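Local coordinates for protein probable porin (Pseudomonas aeruginosa, PDB 2Y0H) that probably acts as an outer-membrane porin of the OprD family, an 18-stranded beta-barrel through which small solutes cross the membrane, at residues L288-T293 with E343-L348; K358-K363 with F382-T387. All coordinates share one frame; numbering follows the deposited sequence.

How the contacts relate
Both contacts involve the wall of one 18-stranded antiparallel barrel. Their centres lie 19 Å apart. Contact 1 ties the loop residues 288-293 to the inward-facing side chains of strand 339-351. Contact 2 is strand-to-strand pairing in the hairpin of strands 361-371 and 376-389. Strands 339-351 and 361-371 are neighbours in the sheet, and here the two contacts touch: L348 O and K363 CG are 4.1 Å apart. In contact 1 M289, E343 and N345 are buried, and the side chain of E343 is about 10 Å from a bound C8E detergent. Contact 2 lies nearer the protein surface, and a C8E molecule packs against Y386.

Contact 1: residues L288-T293 with E343-L348; sequences LMAYQT and ERNTDL
A long loop of the OprD-family barrel, between strands 259-269 and 300-309, turns in against strand 339-351, and the backbone N-H groups of A290, Y291 and Q292 meet the side chains of E343 and N345. The carboxylate of E343 grips two successive amides. Y291 N donates to OE2 of E343 over 2.7 Å, and Q292 N donates to OE1 of E343, also over 2.7 Å. Each oxygen uses its syn lone pair, so the carboxylate works as a fork. With CG anti to the backbone N (chi1 -172°) and the chain extended beyond it, the E343 carboxylate is carried out to the loop amides. OE2 of E343 has a second donor: N345 ND2 reaches its anti lone pair at 3.0 Å, close to the amide plane of N345. This bond helps to fix the rotation of the N345 amide. OD1 of N345 then faces the loop and accepts from A290 N at 2.7 Å, with the donor tilted 17° from the carbonyl plane. E343 and N345 are two apart on one strand, so both side chains leave the same face of the barrel wall and meet the loop together. The side chain of M289 is bent at chi2 and chi3. Its CE lies 3.2 Å from the backbone O of E343 and 3.5 Å from OD1 of N345, while its CB packs on the E343 carboxylate. CB of A290 sits 3.2 Å from OD1 of N345. The side chains of Y291 and E343 cross at about a right angle, with ring and carboxylate planes 45° apart. Next to this site, R323 NE of strand 318-330 also donates to OD1 of N345. The ring of Y291 makes an edge-to-face contact with Y369 of strand 361-371.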
ATOM      1  N   LEU A 288       6.604   3.928  -6.621  1.00 26.21           N
ATOM      2  CA  LEU A 288       5.219   4.287  -6.385  1.00 27.21           C
ATOM      3  C   LEU A 288       5.110   5.750  -5.991  1.00 26.48           C
ATOM      4  O   LEU A 288       5.836   6.209  -5.123  1.00 30.90           O
ATOM      5  CB  LEU A 288       4.632   3.421  -5.264  1.00 31.50           C
ATOM      6  CG  LEU A 288       3.251   3.898  -4.807  1.00 31.89           C
ATOM      7  CD1 LEU A 288       2.225   3.436  -5.813  1.00 33.34           C
ATOM      8  CD2 LEU A 288       2.915   3.394  -3.409  1.00 30.76           C
ATOM      9  N   MET A 289       4.187   6.478  -6.609  1.00 28.20           N
ATOM     10  CA  MET A 289       3.999   7.894  -6.302  1.00 31.06           C
ATOM     11  C   MET A 289       2.553   8.191  -5.884  1.00 32.97           C
ATOM     12  O   MET A 289       1.705   7.311  -5.926  1.00 29.43           O
ATOM     13  CB  MET A 289       4.402   8.754  -7.507  1.00 27.73           C
ATOM     14  CG  MET A 289       5.885   8.667  -7.823  1.00 25.67           C
ATOM     15  SD  MET A 289       6.851   9.657  -6.657  1.00 28.74           S
ATOM     16  CE  MET A 289       6.612  11.289  -7.404  1.00 27.38           C
ATOM     17  N   ALA A 290       2.275   9.430  -5.488  1.00 30.64           N
ATOM     18  CA  ALA A 290       0.942   9.784  -5.007  1.00 33.10           C
ATOM     19  C   ALA A 290      -0.129   9.559  -6.073  1.00 34.48           C
ATOM     20  O   ALA A 290      -1.221   9.101  -5.775  1.00 33.79           O
ATOM     21  CB  ALA A 290       0.921  11.218  -4.527  1.00 35.74           C
ATOM     22  N   TYR A 291       0.195   9.877  -7.319  1.00 34.38           N
ATOM     23  CA  TYR A 291      -0.752   9.714  -8.415  1.00 30.42           C
ATOM     24  C   TYR A 291      -0.440   8.488  -9.281  1.00 30.14           C
ATOM     25  O   TYR A 291      -1.240   7.554  -9.351  1.00 33.45           O
ATOM     26  CB  TYR A 291      -0.814  10.999  -9.254  1.00 31.79           C
ATOM     27  CG  TYR A 291      -1.703  10.912 -10.477  1.00 32.56           C
ATOM     28  CD1 TYR A 291      -3.022  10.480 -10.373  1.00 35.62           C
ATOM     29  CD2 TYR A 291      -1.230  11.282 -11.729  1.00 30.55           C
ATOM     30  CE1 TYR A 291      -3.835  10.403 -11.484  1.00 37.11           C
ATOM     31  CE2 TYR A 291      -2.033  11.206 -12.848  1.00 31.83           C
ATOM     32  CZ  TYR A 291      -3.337  10.766 -12.719  1.00 39.08           C
ATOM     33  OH  TYR A 291      -4.150  10.686 -13.830  1.00 42.82           O
ATOM     34  N   GLN A 292       0.721   8.473  -9.930  1.00 31.03           N
ATOM     35  CA  GLN A 292       1.088   7.350 -10.806  1.00 29.81           C
ATOM     36  C   GLN A 292       1.938   6.283 -10.125  1.00 29.56           C
ATOM     37  O   GLN A 292       2.681   6.567  -9.177  1.00 33.17           O
ATOM     38  CB  GLN A 292       1.785   7.851 -12.066  1.00 30.32           C
ATOM     39  CG  GLN A 292       0.823   8.463 -13.061  1.00 31.21           C
ATOM     40  CD  GLN A 292      -0.275   7.490 -13.470  1.00 34.10           C
ATOM     41  OE1 GLN A 292      -1.454   7.720 -13.213  1.00 38.19           O
ATOM     42  NE2 GLN A 292       0.114   6.399 -14.103  1.00 31.16           N
ATOM     43  N   THR A 293       1.815   5.052 -10.602  1.00 28.69           N
ATOM     44  CA  THR A 293       2.592   3.945 -10.046  1.00 32.97           C
ATOM     45  C   THR A 293       3.845   3.632 -10.872  1.00 29.54           C
ATOM     46  O   THR A 293       4.703   2.883 -10.417  1.00 28.41           O
ATOM     47  CB  THR A 293       1.746   2.646  -9.884  1.00 27.48           C
ATOM     48  OG1 THR A 293       1.489   2.072 -11.166  1.00 28.93           O
ATOM     49  CG2 THR A 293       0.414   2.933  -9.185  1.00 27.82           C
ATOM     50  N   GLU A 343       6.571  12.766 -12.284  1.00 28.70           N
ATOM     51  CA  GLU A 343       5.752  13.212 -11.178  1.00 26.94           C
ATOM     52  C   GLU A 343       6.637  13.741 -10.062  1.00 28.81           C
ATOM     53  O   GLU A 343       7.707  13.198  -9.793  1.00 29.52           O
ATOM     54  CB  GLU A 343       4.860  12.081 -10.662  1.00 25.79           C
ATOM     55  CG  GLU A 343       3.820  12.526  -9.621  1.00 29.45           C
ATOM     56  CD  GLU A 343       2.804  11.426  -9.243  1.00 28.80           C
ATOM     57  OE1 GLU A 343       2.520  10.543 -10.085  1.00 28.01           O
ATOM     58  OE2 GLU A 343       2.291  11.453  -8.099  1.00 32.73           O
ATOM     59  N   ARG A 344       6.193  14.816  -9.432  1.00 28.62           N
ATOM     60  CA  ARG A 344       6.814  15.277  -8.212  1.00 32.31           C
ATOM     61  C   ARG A 344       5.773  15.274  -7.096  1.00 31.52           C
ATOM     62  O   ARG A 344       4.622  15.624  -7.322  1.00 31.56           O
ATOM     63  CB  ARG A 344       7.403  16.676  -8.399  1.00 34.65           C
ATOM     64  CG  ARG A 344       7.812  17.356  -7.099  1.00 38.89           C
ATOM     65  CD  ARG A 344       9.259  17.797  -7.159  1.00 44.91           C
ATOM     66  NE  ARG A 344       9.595  18.303  -8.489  1.00 51.73           N
ATOM     67  CZ  ARG A 344      10.793  18.768  -8.825  1.00 54.58           C
ATOM     68  NH1 ARG A 344      11.762  18.797  -7.916  1.00 53.97           N
ATOM     69  NH2 ARG A 344      11.016  19.205 -10.062  1.00 49.75           N
ATOM     70  N   ASN A 345       6.191  14.847  -5.907  1.00 31.79           N
ATOM     71  CA  ASN A 345       5.351  14.843  -4.715  1.00 27.70           C
ATOM     72  C   ASN A 345       6.089  15.593  -3.630  1.00 31.06           C
ATOM     73  O   ASN A 345       7.252  15.298  -3.356  1.00 32.08           O
ATOM     74  CB  ASN A 345       5.113  13.418  -4.200  1.00 29.62           C
ATOM     75  CG  ASN A 345       4.199  12.602  -5.090  1.00 30.51           C
ATOM     76  OD1 ASN A 345       4.131  11.377  -4.961  1.00 32.79           O
ATOM     77  ND2 ASN A 345       3.489  13.266  -5.986  1.00 30.10           N
ATOM     78  N   THR A 346       5.433  16.571  -3.023  1.00 28.17           N
ATOM     79  CA  THR A 346       5.995  17.232  -1.865  1.00 31.15           C
ATOM     80  C   THR A 346       4.980  17.139  -0.744  1.00 33.69           C
ATOM     81  O   THR A 346       3.840  17.583  -0.884  1.00 33.19           O
ATOM     82  CB  THR A 346       6.341  18.701  -2.146  1.00 31.16           C
ATOM     83  OG1 THR A 346       7.338  18.767  -3.171  1.00 34.14           O
ATOM     84  CG2 THR A 346       6.868  19.369  -0.892  1.00 31.75           C
ATOM     85  N   ASP A 347       5.390  16.522   0.353  1.00 31.03           N
ATOM     86  CA  ASP A 347       4.517  16.345   1.502  1.00 34.16           C
ATOM     87  C   ASP A 347       5.099  17.081   2.690  1.00 33.92           C
ATOM     88  O   ASP A 347       6.291  16.975   2.973  1.00 35.72           O
ATOM     89  CB  ASP A 347       4.358  14.863   1.844  1.00 30.51           C
ATOM     90  CG  ASP A 347       3.601  14.112   0.786  1.00 34.95           C
ATOM     91  OD1 ASP A 347       2.919  14.787  -0.009  1.00 37.08           O
ATOM     92  OD2 ASP A 347       3.674  12.864   0.744  1.00 37.47           O
ATOM     93  N   LEU A 348       4.261  17.849   3.368  1.00 32.16           N
ATOM     94  CA  LEU A 348       4.630  18.388   4.654  1.00 31.32           C
ATOM     95  C   LEU A 348       3.665  17.780   5.646  1.00 33.10           C
ATOM     96  O   LEU A 348       2.450  17.884   5.496  1.00 33.59           O
ATOM     97  CB  LEU A 348       4.542  19.910   4.654  1.00 34.26           C
ATOM     98  CG  LEU A 348       5.114  20.620   5.882  1.00 39.86           C
ATOM     99  CD1 LEU A 348       6.608  20.328   6.064  1.00 30.65           C
ATOM    100  CD2 LEU A 348       4.853  22.117   5.795  1.00 38.64           C
TER

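Contact 2: residues K358-K363 with F382-T387; sequences KSVALK and FIVNYT. With C8E ((hydroxyethyloxy)tri(ethyloxy)octane), chain I.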
ATOM      1  N   LYS A 358      -3.561  17.431  20.522  1.00 29.74           N
ATOM      2  CA  LYS A 358      -2.378  16.580  20.643  1.00 32.15           C
ATOM      3  C   LYS A 358      -2.592  15.226  19.968  1.00 29.49           C
ATOM      4  O   LYS A 358      -3.600  14.555  20.207  1.00 29.48           O
ATOM      5  CB  LYS A 358      -2.013  16.377  22.123  1.00 31.07           C
ATOM      6  CG  LYS A 358      -0.885  15.381  22.380  1.00 31.53           C
ATOM      7  CD  LYS A 358      -0.442  15.440  23.851  1.00 33.94           C
ATOM      8  CE  LYS A 358       0.876  14.703  24.073  1.00 35.87           C
ATOM      9  NZ  LYS A 358       0.663  13.236  24.185  1.00 41.87           N
ATOM     10  N   SER A 359      -1.620  14.843  19.141  1.00 25.57           N
ATOM     11  CA  SER A 359      -1.603  13.582  18.388  1.00 31.16           C
ATOM     12  C   SER A 359      -2.425  13.634  17.106  1.00 33.06           C
ATOM     13  O   SER A 359      -2.412  12.679  16.334  1.00 28.52           O
ATOM     14  CB  SER A 359      -2.021  12.367  19.234  1.00 32.24           C
ATOM     15  OG  SER A 359      -3.441  12.194  19.205  1.00 40.36           O
ATOM     16  N   VAL A 360      -3.154  14.729  16.883  1.00 29.55           N
ATOM     17  CA  VAL A 360      -3.771  14.948  15.573  1.00 30.42           C
ATOM     18  C   VAL A 360      -2.680  15.140  14.519  1.00 32.24           C
ATOM     19  O   VAL A 360      -1.757  15.927  14.714  1.00 29.68           O
ATOM     20  CB  VAL A 360      -4.693  16.183  15.561  1.00 27.76           C
ATOM     21  CG1 VAL A 360      -5.082  16.548  14.131  1.00 26.45           C
ATOM     22  CG2 VAL A 360      -5.924  15.931  16.413  1.00 30.11           C
ATOM     23  N   ALA A 361      -2.787  14.421  13.407  1.00 30.52           N
ATOM     24  CA  ALA A 361      -1.800  14.502  12.344  1.00 28.58           C
ATOM     25  C   ALA A 361      -2.322  15.275  11.145  1.00 31.08           C
ATOM     26  O   ALA A 361      -3.435  15.031  10.666  1.00 32.94           O
ATOM     27  CB  ALA A 361      -1.372  13.081  11.911  1.00 31.33           C
ATOM     28  N   LEU A 362      -1.508  16.195  10.641  1.00 30.76           N
ATOM     29  CA  LEU A 362      -1.872  16.969   9.459  1.00 31.86           C
ATOM     30  C   LEU A 362      -0.942  16.597   8.327  1.00 34.22           C
ATOM     31  O   LEU A 362       0.250  16.375   8.548  1.00 34.17           O
ATOM     32  CB  LEU A 362      -1.767  18.484   9.731  1.00 31.61           C
ATOM     33  CG  LEU A 362      -2.318  19.011  11.066  1.00 31.22           C
ATOM     34  CD1 LEU A 362      -2.036  20.508  11.258  1.00 28.30           C
ATOM     35  CD2 LEU A 362      -3.798  18.706  11.183  1.00 27.31           C
ATOM     36  N   LYS A 363      -1.475  16.534   7.112  1.00 32.73           N
ATOM     37  CA  LYS A 363      -0.628  16.324   5.939  1.00 33.53           C
ATOM     38  C   LYS A 363      -1.042  17.215   4.776  1.00 33.72           C
ATOM     39  O   LYS A 363      -2.188  17.183   4.336  1.00 33.32           O
ATOM     40  CB  LYS A 363      -0.628  14.851   5.500  1.00 33.36           C
ATOM     41  CG  LYS A 363       0.382  14.557   4.379  1.00 37.94           C
ATOM     42  CD  LYS A 363       0.243  13.144   3.810  1.00 36.15           C
ATOM     43  CE  LYS A 363       0.845  12.100   4.713  1.00 34.82           C
ATOM     44  NZ  LYS A 363       2.328  12.231   4.786  1.00 48.00           N
ATOM     45  N   PHE A 382      -5.230  18.026   1.495  1.00 34.42           N
ATOM     46  CA  PHE A 382      -4.996  18.258   2.904  1.00 34.08           C
ATOM     47  C   PHE A 382      -5.770  17.212   3.674  1.00 34.52           C
ATOM     48  O   PHE A 382      -6.990  17.069   3.506  1.00 34.68           O
ATOM     49  CB  PHE A 382      -5.390  19.677   3.323  1.00 31.43           C
ATOM     50  CG  PHE A 382      -4.996  20.009   4.727  1.00 34.87           C
ATOM     51  CD1 PHE A 382      -3.680  20.311   5.032  1.00 37.28           C
ATOM     52  CD2 PHE A 382      -5.936  20.006   5.747  1.00 37.66           C
ATOM     53  CE1 PHE A 382      -3.308  20.610   6.329  1.00 37.77           C
ATOM     54  CE2 PHE A 382      -5.574  20.314   7.046  1.00 34.71           C
ATOM     55  CZ  PHE A 382      -4.258  20.610   7.337  1.00 33.01           C
ATOM     56  N   ILE A 383      -5.045  16.455   4.487  1.00 32.17           N
ATOM     57  CA  ILE A 383      -5.601  15.319   5.195  1.00 29.41           C
ATOM     58  C   ILE A 383      -5.354  15.482   6.680  1.00 30.24           C
ATOM     59  O   ILE A 383      -4.233  15.792   7.093  1.00 32.07           O
ATOM     60  CB  ILE A 383      -4.950  14.000   4.733  1.00 29.78           C
ATOM     61  CG1 ILE A 383      -5.134  13.804   3.229  1.00 35.29           C
ATOM     62  CG2 ILE A 383      -5.508  12.815   5.493  1.00 29.96           C
ATOM     63  CD1 ILE A 383      -3.869  14.050   2.437  1.00 38.04           C
ATOM     64  N   VAL A 384      -6.401  15.290   7.476  1.00 28.05           N
ATOM     65  CA  VAL A 384      -6.282  15.301   8.929  1.00 28.66           C
ATOM     66  C   VAL A 384      -6.645  13.928   9.471  1.00 29.37           C
ATOM     67  O   VAL A 384      -7.750  13.430   9.240  1.00 33.12           O
ATOM     68  CB  VAL A 384      -7.189  16.374   9.574  1.00 28.70           C
ATOM     69  CG1 VAL A 384      -7.085  16.335  11.107  1.00 26.52           C
ATOM     70  CG2 VAL A 384      -6.824  17.759   9.054  1.00 28.19           C
ATOM     71  N   ASN A 385      -5.713  13.317  10.185  1.00 27.63           N
ATOM     72  CA  ASN A 385      -5.947  12.010  10.771  1.00 29.68           C
ATOM     73  C   ASN A 385      -5.996  12.096  12.282  1.00 34.76           C
ATOM     74  O   ASN A 385      -5.216  12.827  12.895  1.00 30.04           O
ATOM     75  CB  ASN A 385      -4.838  11.033  10.368  1.00 29.60           C
ATOM     76  CG  ASN A 385      -5.015  10.497   8.965  1.00 32.37           C
ATOM     77  OD1 ASN A 385      -5.920   9.712   8.701  1.00 32.08           O
ATOM     78  ND2 ASN A 385      -4.145  10.911   8.062  1.00 30.67           N
ATOM     79  N   TYR A 386      -6.892  11.330  12.890  1.00 30.48           N
ATOM     80  CA  TYR A 386      -6.886  11.215  14.330  1.00 30.82           C
ATOM     81  C   TYR A 386      -7.513   9.920  14.799  1.00 33.52           C
ATOM     82  O   TYR A 386      -8.538   9.481  14.274  1.00 34.17           O
ATOM     83  CB  TYR A 386      -7.604  12.401  14.982  1.00 32.56           C
ATOM     84  CG  TYR A 386      -7.648  12.271  16.479  1.00 32.77           C
ATOM     85  CD1 TYR A 386      -6.492  12.419  17.240  1.00 32.49           C
ATOM     86  CD2 TYR A 386      -8.839  11.991  17.135  1.00 36.10           C
ATOM     87  CE1 TYR A 386      -6.524  12.293  18.612  1.00 37.86           C
ATOM     88  CE2 TYR A 386      -8.880  11.862  18.510  1.00 39.13           C
ATOM     89  CZ  TYR A 386      -7.719  12.014  19.242  1.00 40.57           C
ATOM     90  OH  TYR A 386      -7.754  11.876  20.607  1.00 45.72           O
ATOM     91  N   THR A 387      -6.897   9.313  15.802  1.00 32.04           N
ATOM     92  CA  THR A 387      -7.445   8.105  16.393  1.00 34.76           C
ATOM     93  C   THR A 387      -7.901   8.355  17.828  1.00 36.81           C
ATOM     94  O   THR A 387      -7.108   8.709  18.700  1.00 37.14           O
ATOM     95  CB  THR A 387      -6.436   6.951  16.337  1.00 37.58           C
ATOM     96  OG1 THR A 387      -6.232   6.574  14.965  1.00 34.82           O
ATOM     97  CG2 THR A 387      -6.943   5.747  17.150  1.00 33.34           C
TER
HETATM   98  O9  C8E I1397     -10.258  15.555  17.317  1.00 50.42           O
HETATM   99  C10 C8E I1397     -10.224  14.959  18.598  1.00 48.73           C
HETATM  100  C11 C8E I1397      -9.236  15.683  19.506  1.00 46.27           C
HETATM  101  O12 C8E I1397      -9.166  15.020  20.756  1.00 55.66           O
HETATM  102  C13 C8E I1397      -7.836  14.673  21.097  1.00 52.82           C
HETATM  103  C14 C8E I1397      -7.520  15.071  22.538  1.00 52.85           C
HETATM  104  O15 C8E I1397      -6.155  15.424  22.626  1.00 54.09           O
HETATM  105  O   HOH W   1      -4.220  10.119  16.334  1.00 41.51           O
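V360 packs between V384 and Y386 of the opposing strand. Its CG1 meets CG1 of V384 at 3.6 Å, the two side chains crossing obliquely. Its CG2, anti to the carbonyl carbon, approaches CD1 of Y386 at 3.7 Å, and these side chains cross at about a right angle. S359 OG reaches the same ring in its plane, at the edge, 3.1 Å from CE1 of Y386. That approach is a close contact; the hydroxyl of S359 donates its hydrogen bond to K358 O. The C8E detergent lies over one face of the Y386 ring, with C11 offset toward the rim. L362 and V384 lie side by side and point the same way, with CD2 of L362 3.8 Å from CG2 of V384. The ring of F382 comes beside CB of L362. Beneath these side chains runs regular antiparallel pairing. A361 and N385 form a hydrogen-bonded pair, as do K363 and I383, with L362 and V384 the non-hydrogen-bonded pair between them. A water bridges S359 O and T387 N beyond the last pair. Strands 361-371 and 376-389 form the last hairpin of the barrel. L362 bonds through its backbone to Y350 of strand 339-351. On the other side F382 and V384 bond to strand 7-22, where R13 also holds OD1 of N385, and so the barrel closes.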